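Local coordinates for protein general negative regulator of transcription subunit 2 (Saccharomyces cerevisiae, PDB 4BY6) that is a core component of the CCR4-NOT complex, required for its integrity, and acts in transcription regulation and cytoplasmic mRNA deadenylation, at residues E[102-107]-E[129-134]; E[107-112]-E[176-181]. One frame throughout, in Å; residues are numbered along the deposited sequence.

Contact 1 of 2, residues E[102-107]-E[129-134]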
loop_
_atom_site.group_PDB
_atom_site.type_symbol
_atom_site.label_atom_id
_atom_site.label_comp_id
_atom_site.label_asym_id
_atom_site.label_seq_id
_atom_site.Cartn_x
_atom_site.Cartn_y
_atom_site.Cartn_z
ATOM N N GLN E 102 -23.086 23.785 31.445
ATOM C CA GLN E 102 -23.698 24.777 30.568
ATOM C C GLN E 102 -23.237 24.594 29.122
ATOM O O GLN E 102 -24.039 24.703 28.193
ATOM C CB GLN E 102 -23.380 26.186 31.067
ATOM C CG GLN E 102 -24.064 26.542 32.392
ATOM C CD GLN E 102 -23.411 25.874 33.608
ATOM O OE1 GLN E 102 -22.429 25.131 33.477
ATOM N NE2 GLN E 102 -23.958 26.136 34.796
ATOM N N ARG E 103 -21.962 24.281 28.923
ATOM C CA ARG E 103 -21.497 23.945 27.584
ATOM C C ARG E 103 -22.074 22.621 27.053
ATOM O O ARG E 103 -22.506 22.548 25.888
ATOM C CB ARG E 103 -19.987 23.869 27.565
ATOM C CG ARG E 103 -19.358 25.128 27.119
ATOM C CD ARG E 103 -17.900 24.921 26.911
ATOM N NE ARG E 103 -17.244 24.480 28.127
ATOM C CZ ARG E 103 -16.004 24.022 28.155
ATOM N NH1 ARG E 103 -15.303 23.955 27.025
ATOM N NH2 ARG E 103 -15.472 23.637 29.307
ATOM N N VAL E 104 -22.103 21.588 27.901
ATOM C CA VAL E 104 -22.545 20.272 27.449
ATOM C C VAL E 104 -24.038 20.297 27.066
ATOM O O VAL E 104 -24.470 19.667 26.098
ATOM C CB VAL E 104 -22.266 19.211 28.510
ATOM C CG1 VAL E 104 -22.808 17.865 28.087
ATOM C CG2 VAL E 104 -20.785 19.094 28.725
ATOM N N ALA E 105 -24.810 21.087 27.785
ATOM C CA ALA E 105 -26.220 21.255 27.476
ATOM C C ALA E 105 -26.502 21.756 26.060
ATOM O O ALA E 105 -27.621 21.610 25.571
ATOM C CB ALA E 105 -26.847 22.228 28.480
ATOM N N LEU E 106 -25.513 22.366 25.411
ATOM C CA LEU E 106 -25.749 22.962 24.091
ATOM C C LEU E 106 -25.662 21.924 22.994
ATOM O O LEU E 106 -26.032 22.188 21.859
ATOM C CB LEU E 106 -24.749 24.079 23.807
ATOM C CG LEU E 106 -24.855 25.291 24.715
ATOM C CD1 LEU E 106 -23.696 26.182 24.441
ATOM C CD2 LEU E 106 -26.112 25.973 24.410
ATOM N N PHE E 107 -25.167 20.743 23.341
ATOM C CA PHE E 107 -24.918 19.712 22.345
ATOM C C PHE E 107 -26.150 18.853 22.089
ATOM O O PHE E 107 -26.978 18.657 22.984
ATOM C CB PHE E 107 -23.761 18.817 22.791
ATOM C CG PHE E 107 -22.494 19.561 23.068
ATOM C CD1 PHE E 107 -22.153 20.685 22.318
ATOM C CD2 PHE E 107 -21.618 19.127 24.058
ATOM C CE1 PHE E 107 -20.959 21.367 22.565
ATOM C CE2 PHE E 107 -20.422 19.807 24.305
ATOM C CZ PHE E 107 -20.097 20.918 23.557
ATOM N N TYR E 129 -23.361 11.611 30.570
ATOM C CA TYR E 129 -24.284 10.706 31.219
ATOM C C TYR E 129 -25.392 11.491 31.933
ATOM O O TYR E 129 -26.578 11.176 31.806
ATOM C CB TYR E 129 -23.556 9.802 32.218
ATOM C CG TYR E 129 -24.511 9.098 33.156
ATOM C CD1 TYR E 129 -25.161 7.948 32.762
ATOM C CD2 TYR E 129 -24.803 9.619 34.419
ATOM C CE1 TYR E 129 -26.038 7.299 33.609
ATOM C CE2 TYR E 129 -25.686 8.980 35.270
ATOM C CZ TYR E 129 -26.301 7.817 34.858
ATOM O OH TYR E 129 -27.196 7.164 35.677
ATOM N N LEU E 130 -25.010 12.511 32.691
ATOM C CA LEU E 130 -26.011 13.269 33.448
ATOM C C LEU E 130 -26.984 14.010 32.541
ATOM O O LEU E 130 -28.184 14.072 32.825
ATOM C CB LEU E 130 -25.334 14.257 34.387
ATOM C CG LEU E 130 -24.487 13.602 35.468
ATOM C CD1 LEU E 130 -23.650 14.643 36.147
ATOM C CD2 LEU E 130 -25.359 12.876 36.460
ATOM N N GLU E 131 -26.457 14.564 31.451
ATOM C CA GLU E 131 -27.261 15.315 30.496
ATOM C C GLU E 131 -28.219 14.396 29.722
ATOM O O GLU E 131 -29.385 14.730 29.483
ATOM C CB GLU E 131 -26.351 16.072 29.545
ATOM C CG GLU E 131 -27.071 16.840 28.479
ATOM C CD GLU E 131 -27.851 18.022 29.011
ATOM O OE1 GLU E 131 -27.524 18.527 30.107
ATOM O OE2 GLU E 131 -28.799 18.444 28.316
ATOM N N LEU E 132 -27.723 13.238 29.314
ATOM C CA LEU E 132 -28.579 12.279 28.652
ATOM C C LEU E 132 -29.658 11.799 29.598
ATOM O O LEU E 132 -30.831 11.637 29.214
ATOM C CB LEU E 132 -27.748 11.113 28.128
ATOM C CG LEU E 132 -27.051 11.519 26.837
ATOM C CD1 LEU E 132 -26.016 10.460 26.465
ATOM C CD2 LEU E 132 -28.119 11.691 25.749
ATOM N N ARG E 133 -29.249 11.602 30.847
ATOM C CA ARG E 133 -30.167 11.186 31.885
ATOM C C ARG E 133 -31.293 12.230 32.006
ATOM O O ARG E 133 -32.474 11.876 32.072
ATOM C CB ARG E 133 -29.412 10.992 33.208
ATOM C CG ARG E 133 -30.156 10.167 34.225
ATOM C CD ARG E 133 -30.093 8.714 33.865
ATOM N NE ARG E 133 -31.064 7.940 34.631
ATOM C CZ ARG E 133 -32.339 7.795 34.268
ATOM N NH1 ARG E 133 -32.798 8.397 33.175
ATOM N NH2 ARG E 133 -33.163 7.052 34.996
ATOM N N LYS E 134 -30.919 13.512 31.971
ATOM C CA LYS E 134 -31.870 14.620 32.064
ATOM C C LYS E 134 -32.857 14.683 30.894
ATOM O O LYS E 134 -34.001 15.106 31.056
ATOM C CB LYS E 134 -31.104 15.933 32.168
ATOM C CG LYS E 134 -31.925 17.153 31.866
ATOM C CD LYS E 134 -31.157 18.397 32.177
ATOM C CE LYS E 134 -31.863 19.633 31.652
ATOM N NZ LYS E 134 -31.313 20.813 32.381
#

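Contact 2 of 2, residues E[107-112]-E[176-181]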
loop_
_atom_site.group_PDB
_atom_site.type_symbol
_atom_site.label_atom_id
_atom_site.label_comp_id
_atom_site.label_asym_id
_atom_site.label_seq_id
_atom_site.Cartn_x
_atom_site.Cartn_y
_atom_site.Cartn_z
ATOM N N PHE E 107 -25.167 20.743 23.341
ATOM C CA PHE E 107 -24.918 19.712 22.345
ATOM C C PHE E 107 -26.150 18.853 22.089
ATOM O O PHE E 107 -26.978 18.657 22.984
ATOM C CB PHE E 107 -23.761 18.817 22.791
ATOM C CG PHE E 107 -22.494 19.561 23.068
ATOM C CD1 PHE E 107 -22.153 20.685 22.318
ATOM C CD2 PHE E 107 -21.618 19.127 24.058
ATOM C CE1 PHE E 107 -20.959 21.367 22.565
ATOM C CE2 PHE E 107 -20.422 19.807 24.305
ATOM C CZ PHE E 107 -20.097 20.918 23.557
ATOM N N GLN E 108 -26.270 18.335 20.869
ATOM C CA GLN E 108 -27.344 17.400 20.575
ATOM C C GLN E 108 -27.072 15.982 21.122
ATOM O O GLN E 108 -25.914 15.602 21.381
ATOM C CB GLN E 108 -27.570 17.359 19.076
ATOM C CG GLN E 108 -27.800 18.729 18.494
ATOM C CD GLN E 108 -28.198 18.654 17.046
ATOM O OE1 GLN E 108 -28.652 17.607 16.569
ATOM N NE2 GLN E 108 -28.007 19.745 16.322
ATOM N N ASP E 109 -28.137 15.192 21.245
ATOM C CA ASP E 109 -28.032 13.851 21.813
ATOM C C ASP E 109 -26.862 13.084 21.194
ATOM O O ASP E 109 -26.017 12.545 21.922
ATOM C CB ASP E 109 -29.330 13.045 21.595
ATOM C CG ASP E 109 -30.541 13.602 22.354
ATOM O OD1 ASP E 109 -30.383 14.463 23.259
ATOM O OD2 ASP E 109 -31.675 13.176 22.006
ATOM N N GLU E 110 -26.807 13.047 19.861
ATOM C CA GLU E 110 -25.750 12.300 19.181
ATOM C C GLU E 110 -24.373 12.759 19.618
ATOM O O GLU E 110 -23.508 11.927 19.894
ATOM C CB GLU E 110 -25.856 12.421 17.671
ATOM C CG GLU E 110 -26.609 11.315 17.016
ATOM C CD GLU E 110 -27.988 11.743 16.648
ATOM O OE1 GLU E 110 -28.542 12.606 17.382
ATOM O OE2 GLU E 110 -28.508 11.230 15.628
ATOM N N THR E 111 -24.164 14.071 19.714
ATOM C CA THR E 111 -22.853 14.550 20.154
ATOM C C THR E 111 -22.488 14.045 21.556
ATOM O O THR E 111 -21.339 13.629 21.791
ATOM C CB THR E 111 -22.793 16.077 20.087
ATOM O OG1 THR E 111 -22.826 16.447 18.705
ATOM C CG2 THR E 111 -21.499 16.626 20.710
ATOM N N LEU E 112 -23.472 14.016 22.460
ATOM C CA LEU E 112 -23.276 13.472 23.806
ATOM C C LEU E 112 -22.937 11.964 23.756
ATOM O O LEU E 112 -22.048 11.481 24.493
ATOM C CB LEU E 112 -24.526 13.686 24.653
ATOM C CG LEU E 112 -25.115 15.085 24.798
ATOM C CD1 LEU E 112 -26.443 14.983 25.529
ATOM C CD2 LEU E 112 -24.157 15.985 25.540
ATOM N N TRP E 176 -24.694 4.545 13.936
ATOM C CA TRP E 176 -25.107 5.922 14.179
ATOM C C TRP E 176 -26.579 6.075 13.786
ATOM O O TRP E 176 -26.944 6.821 12.887
ATOM C CB TRP E 176 -24.212 6.905 13.420
ATOM C CG TRP E 176 -23.981 8.111 14.234
ATOM C CD1 TRP E 176 -24.452 9.370 13.999
ATOM C CD2 TRP E 176 -23.264 8.174 15.472
ATOM N NE1 TRP E 176 -24.053 10.218 15.009
ATOM C CE2 TRP E 176 -23.328 9.502 15.928
ATOM C CE3 TRP E 176 -22.560 7.243 16.225
ATOM C CZ2 TRP E 176 -22.715 9.914 17.105
ATOM C CZ3 TRP E 176 -21.960 7.652 17.395
ATOM C CH2 TRP E 176 -22.040 8.966 17.830
ATOM N N GLU E 177 -27.420 5.303 14.448
ATOM C CA GLU E 177 -28.828 5.267 14.135
ATOM C C GLU E 177 -29.609 5.078 15.410
ATOM O O GLU E 177 -29.142 4.390 16.330
ATOM C CB GLU E 177 -29.149 4.122 13.196
ATOM C CG GLU E 177 -28.859 4.368 11.765
ATOM C CD GLU E 177 -29.301 3.190 10.944
ATOM O OE1 GLU E 177 -29.735 2.187 11.564
ATOM O OE2 GLU E 177 -29.222 3.267 9.699
ATOM N N LYS E 178 -30.802 5.668 15.453
ATOM C CA LYS E 178 -31.772 5.340 16.482
ATOM C C LYS E 178 -32.559 4.163 15.935
ATOM O O LYS E 178 -32.825 4.105 14.741
ATOM C CB LYS E 178 -32.663 6.529 16.812
ATOM C CG LYS E 178 -31.908 7.719 17.365
ATOM C CD LYS E 178 -32.862 8.820 17.738
ATOM C CE LYS E 178 -32.096 10.057 18.159
ATOM N NZ LYS E 178 -32.978 11.050 18.835
ATOM N N CYS E 179 -32.853 3.191 16.786
ATOM C CA CYS E 179 -33.481 1.956 16.348
ATOM C C CYS E 179 -34.650 1.604 17.282
ATOM O O CYS E 179 -34.442 1.356 18.474
ATOM C CB CYS E 179 -32.440 0.823 16.296
ATOM S SG CYS E 179 -33.120 -0.839 15.961
ATOM N N GLN E 180 -35.875 1.600 16.753
ATOM C CA GLN E 180 -37.033 1.272 17.578
ATOM C C GLN E 180 -37.158 -0.247 17.794
ATOM O O GLN E 180 -36.872 -1.053 16.901
ATOM C CB GLN E 180 -38.305 1.845 16.967
ATOM C CG GLN E 180 -39.357 0.795 16.600
ATOM C CD GLN E 180 -40.246 0.409 17.773
ATOM O OE1 GLN E 180 -40.729 -0.730 17.865
ATOM N NE2 GLN E 180 -40.465 1.362 18.679
ATOM N N ARG E 181 -37.612 -0.619 18.989
ATOM C CA ARG E 181 -37.662 -2.008 19.417
ATOM C C ARG E 181 -38.723 -2.229 20.510
ATOM O O ARG E 181 -38.827 -1.436 21.453
ATOM C CB ARG E 181 -36.295 -2.408 19.939
ATOM C CG ARG E 181 -36.076 -3.859 20.085
ATOM C CD ARG E 181 -34.775 -4.116 20.808
ATOM N NE ARG E 181 -33.613 -3.465 20.203
ATOM C CZ ARG E 181 -32.868 -4.006 19.247
ATOM N NH1 ARG E 181 -33.200 -5.197 18.757
ATOM N NH2 ARG E 181 -31.805 -3.349 18.777
#

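Contact 1 of 2, residues E[102-107]-E[129-134]
A105 and E131 mark the closest approach of the two backbones, with CA atoms 6.7 Å apart. Segment 102-107 lies on helix 101-104 and runs on into a turn. V104 to F107 form a type I beta turn, in which F107 N bonds to V104 O at 3.0 Å. Segment 129-134 is the last part of helix 123-134. No hydrogen bond joins the two segments, and the buried area is small, 116 Å².

E131 supplies the second helix's side of the contact. Its CG stands anti to the backbone N (chi1 178°), and the chain then bends at chi2 (69°). The carboxylate thereby comes to lie beside A105. E131 OE2 is 3.9 Å from A105 CA, and E131 OE1 is 4.1 Å from A105 CB. These are van der Waals contacts of a carboxylate with aliphatic carbon. The polar partner of E131 is R135, just beyond the segment, whose NE forms a salt bridge with OE2. The aliphatic part of E131 packs too: V104 CG1 lies 4.2 Å from E131 CB. V104 is buried and also touches I124 and L127 of helix 123-134. Both V104 and E131 touch L112 of helix 109-118. Replacing E131 by alanine removes CG and the carboxylate, which would probably leave R135 without this mate and A105 without its neighbour.

The arrangement is the packing of a short helix and its following turn against helix 123-134, in the NOT2/NOT3/NOT5 C-terminal region, with buried V104 on the inner side, exposed A105 at the edge and the partly exposed E131 reaching both.

Contact 2 of 2, residues E[107-112]-E[176-181]
The seam between helix and sheet in the NOT2/NOT3/NOT5 C-terminal region is bridged here by E110, W176, D109 and K178. Helix 109-118 starts just after Q108, its N-cap residue. Strand 177-186 starts just after W176. W176 and E177 both face D172, a G1 beta bulge, and W176 takes its first position with a left-handed backbone (phi 49°, psi 60°).

E110 and W176 make the main contact. The E110 chain bends at chi2, and its methylene groups meet the pyrrole side of the indole. E110 CG is 3.4 Å from W176 NE1, approaching the ring obliquely. E110 CB lies 3.9 Å from W176 NE1. The backbone of the helix also reaches the indole, with E110 O 3.5 Å from W176 CZ2. The carboxylate plane is turned 40° from the ring plane. F171 of strand 163-172 meets W176 edge-to-face and also touches E110. An aromatic side chain of another protein chain meets the indole as well.

K178 reaches toward the start of the helix with a chain extended beyond CG. K178 NZ stops 4.0 Å from D109 OD2, beyond salt-bridge range, and the two side chains cross at about a right angle. E110 OE1 is 4.4 Å from K178 CE. The main polar partner of D109 is R135, whose NH1 forms a salt bridge with OD1. W137 NE1 adds a weak hydrogen bond to OD2.

No hydrogen bond crosses between the segments. The contact rests on van der Waals packing of E110, its methylene groups and backbone O, against the indole. D109 and E110 are likely to attract K178 only loosely, since D109 is already paired with R135.

In the fold
Contacts 1 and 2 share F107, where helix 101-104 gives way to helix 109-118. Contact 1 joins a short helix and its turn to a helix; contact 2 joins helix to sheet. Both are partly buried, each with one buried residue, V104 in the first and W176 in the second. Contact 2 is larger and nearer the centre of the chain. Their chemistry differs. A valine and an alanine meet one glutamate in contact 1. In contact 2 an indole packs on the aliphatic part of one glutamate, and a lysine lies near two acids without a salt bridge. L112 ties them together, its CD2 3.4 Å from V104 CG1. R135 bridges them by charge, pairing with E131 and D109.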